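Local structure of putidaredoxin reductase (Pseudomonas putida, 1Q1R) at residues H289-Y293 / E324-W328. The protein is an FAD-containing oxidoreductase that probably passes electrons from NADH to putidaredoxin, the redox partner of cytochrome P450cam. Numbering follows the deposited sequence.
Sequences HSQLY and EAAPW
The carboxylate of Glu324 is held by the end of strand 286-290 and the turn after it, and both of its oxygens are used. OE1 of Glu324 takes two hydrogen bonds from opposite faces of the carboxylate plane. Ser290 OG donates to Glu324 OE1 at 3.2 Å, on the syn side. Leu292 N donates to Glu324 OE1 at 3.1 Å, from well above the plane. OE2 of Glu324 accepts from Gln291 NE2 at 3.0 Å, again from above the carboxylate, and weakly from Gln291 N. The Gln291 amide plane stands 80° from the carboxylate, and the two side chains run antiparallel alongside each other. With chi1 of Gln291 at 48°, CG is turned in over the backbone, and the rest of the chain runs out beside the carboxylate. Glu324 itself is extended and reaches the turn with its carboxylate. These bonds probably stabilise a charged carboxylate.

Ser290 OG also accepts from Tyr293 N at 3.2 Å. This is an ST motif, and it ties the hydroxyl that holds Glu324 to the turn.

Apolar contacts lie beside the polar group. Leu292 CD2 meets Ala326 CB at 4.0 Å and extends to Pro327 CD. Pro327 CD also sits at the edge of the Tyr293 ring, 4.1 Å from Tyr293 CE1.

The contact fastens the turn of antiparallel hairpin 286-290/295-298 to the loop entering the antiparallel C-terminal sheet at strand 328-333, in a glutathione reductase fold. Tyr293 OH is hydrogen-bonded to Leu372 O and Leu343 N. Ile390 of helix 380-391 touches Leu292, Tyr293 and Ala326, while Val341 of strand 336-342 packs on Ala326.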
loop_
_atom_site.group_PDB
_atom_site.type_symbol
_atom_site.label_atom_id
_atom_site.label_comp_id
_atom_site.label_asym_id
_atom_site.label_seq_id
_atom_site.Cartn_x
_atom_site.Cartn_y
_atom_site.Cartn_z
ATOM N N HIS A 289 -0.796 -0.165 17.233
ATOM C CA HIS A 289 -0.060 -1.200 17.941
ATOM C C HIS A 289 -0.553 -2.587 17.549
ATOM O O HIS A 289 -1.721 -2.921 17.738
ATOM C CB HIS A 289 -0.183 -1.002 19.455
ATOM C CG HIS A 289 0.558 -2.027 20.258
ATOM N ND1 HIS A 289 0.002 -3.235 20.615
ATOM C CD2 HIS A 289 1.829 -2.043 20.723
ATOM C CE1 HIS A 289 0.901 -3.955 21.264
ATOM N NE2 HIS A 289 2.017 -3.254 21.343
ATOM N N SER A 290 0.338 -3.382 16.973
ATOM C CA SER A 290 -0.008 -4.740 16.579
ATOM C C SER A 290 0.213 -5.638 17.785
ATOM O O SER A 290 1.341 -5.785 18.245
ATOM C CB SER A 290 0.888 -5.216 15.438
ATOM O OG SER A 290 0.709 -6.605 15.208
ATOM N N GLN A 291 -0.855 -6.227 18.305
ATOM C CA GLN A 291 -0.712 -7.111 19.455
ATOM C C GLN A 291 -0.117 -8.434 18.989
ATOM O O GLN A 291 0.565 -9.125 19.744
ATOM C CB GLN A 291 -2.068 -7.319 20.141
ATOM C CG GLN A 291 -3.204 -7.662 19.202
ATOM C CD GLN A 291 -4.565 -7.351 19.806
ATOM O OE1 GLN A 291 -4.922 -7.869 20.869
ATOM N NE2 GLN A 291 -5.333 -6.496 19.129
ATOM N N LEU A 292 -0.359 -8.767 17.728
ATOM C CA LEU A 292 0.169 -9.994 17.153
ATOM C C LEU A 292 1.700 -9.964 17.201
ATOM O O LEU A 292 2.341 -10.973 17.492
ATOM C CB LEU A 292 -0.313 -10.142 15.708
ATOM C CG LEU A 292 0.007 -11.453 14.993
ATOM C CD1 LEU A 292 -0.533 -12.624 15.807
ATOM C CD2 LEU A 292 -0.610 -11.437 13.599
ATOM N N TYR A 293 2.283 -8.801 16.925
ATOM C CA TYR A 293 3.736 -8.665 16.955
ATOM C C TYR A 293 4.205 -7.797 18.118
ATOM O O TYR A 293 5.398 -7.518 18.259
ATOM C CB TYR A 293 4.247 -8.078 15.637
ATOM C CG TYR A 293 3.971 -8.963 14.447
ATOM C CD1 TYR A 293 2.740 -8.920 13.791
ATOM C CD2 TYR A 293 4.919 -9.887 14.013
ATOM C CE1 TYR A 293 2.460 -9.777 12.731
ATOM C CE2 TYR A 293 4.651 -10.748 12.958
ATOM C CZ TYR A 293 3.421 -10.691 12.322
ATOM O OH TYR A 293 3.150 -11.555 11.288
ATOM N N GLU A 324 -8.203 -8.947 15.678
ATOM C CA GLU A 324 -7.077 -8.563 14.832
ATOM C C GLU A 324 -6.622 -9.721 13.949
ATOM O O GLU A 324 -6.353 -10.820 14.436
ATOM C CB GLU A 324 -5.899 -8.077 15.687
ATOM C CG GLU A 324 -4.550 -8.134 14.971
ATOM C CD GLU A 324 -3.443 -7.413 15.723
ATOM O OE1 GLU A 324 -2.257 -7.726 15.484
ATOM O OE2 GLU A 324 -3.753 -6.520 16.543
ATOM N N ALA A 325 -6.542 -9.465 12.648
ATOM C CA ALA A 325 -6.114 -10.480 11.694
ATOM C C ALA A 325 -4.668 -10.225 11.284
ATOM O O ALA A 325 -4.183 -9.097 11.365
ATOM C CB ALA A 325 -7.018 -10.454 10.465
ATOM N N ALA A 326 -3.974 -11.273 10.860
ATOM C CA ALA A 326 -2.593 -11.116 10.427
ATOM C C ALA A 326 -2.593 -10.171 9.227
ATOM O O ALA A 326 -3.477 -10.240 8.381
ATOM C CB ALA A 326 -2.007 -12.467 10.027
ATOM N N PRO A 327 -1.612 -9.265 9.150
ATOM C CA PRO A 327 -1.579 -8.347 8.007
ATOM C C PRO A 327 -1.130 -9.074 6.741
ATOM O O PRO A 327 -0.320 -10.001 6.801
ATOM C CB PRO A 327 -0.578 -7.287 8.448
ATOM C CG PRO A 327 0.388 -8.076 9.288
ATOM C CD PRO A 327 -0.543 -8.946 10.114
ATOM N N TRP A 328 -1.676 -8.674 5.599
ATOM C CA TRP A 328 -1.291 -9.291 4.337
ATOM C C TRP A 328 -1.505 -8.346 3.169
ATOM O O TRP A 328 -2.176 -7.314 3.296
ATOM C CB TRP A 328 -2.065 -10.595 4.088
ATOM C CG TRP A 328 -3.530 -10.432 3.791
ATOM C CD1 TRP A 328 -4.535 -10.265 4.696
ATOM C CD2 TRP A 328 -4.149 -10.429 2.495
ATOM N NE1 TRP A 328 -5.744 -10.162 4.048
ATOM C CE2 TRP A 328 -5.535 -10.259 2.696
ATOM C CE3 TRP A 328 -3.665 -10.555 1.184
ATOM C CZ2 TRP A 328 -6.449 -10.209 1.634
ATOM C CZ3 TRP A 328 -4.569 -10.506 0.127
ATOM C CH2 TRP A 328 -5.949 -10.333 0.360
#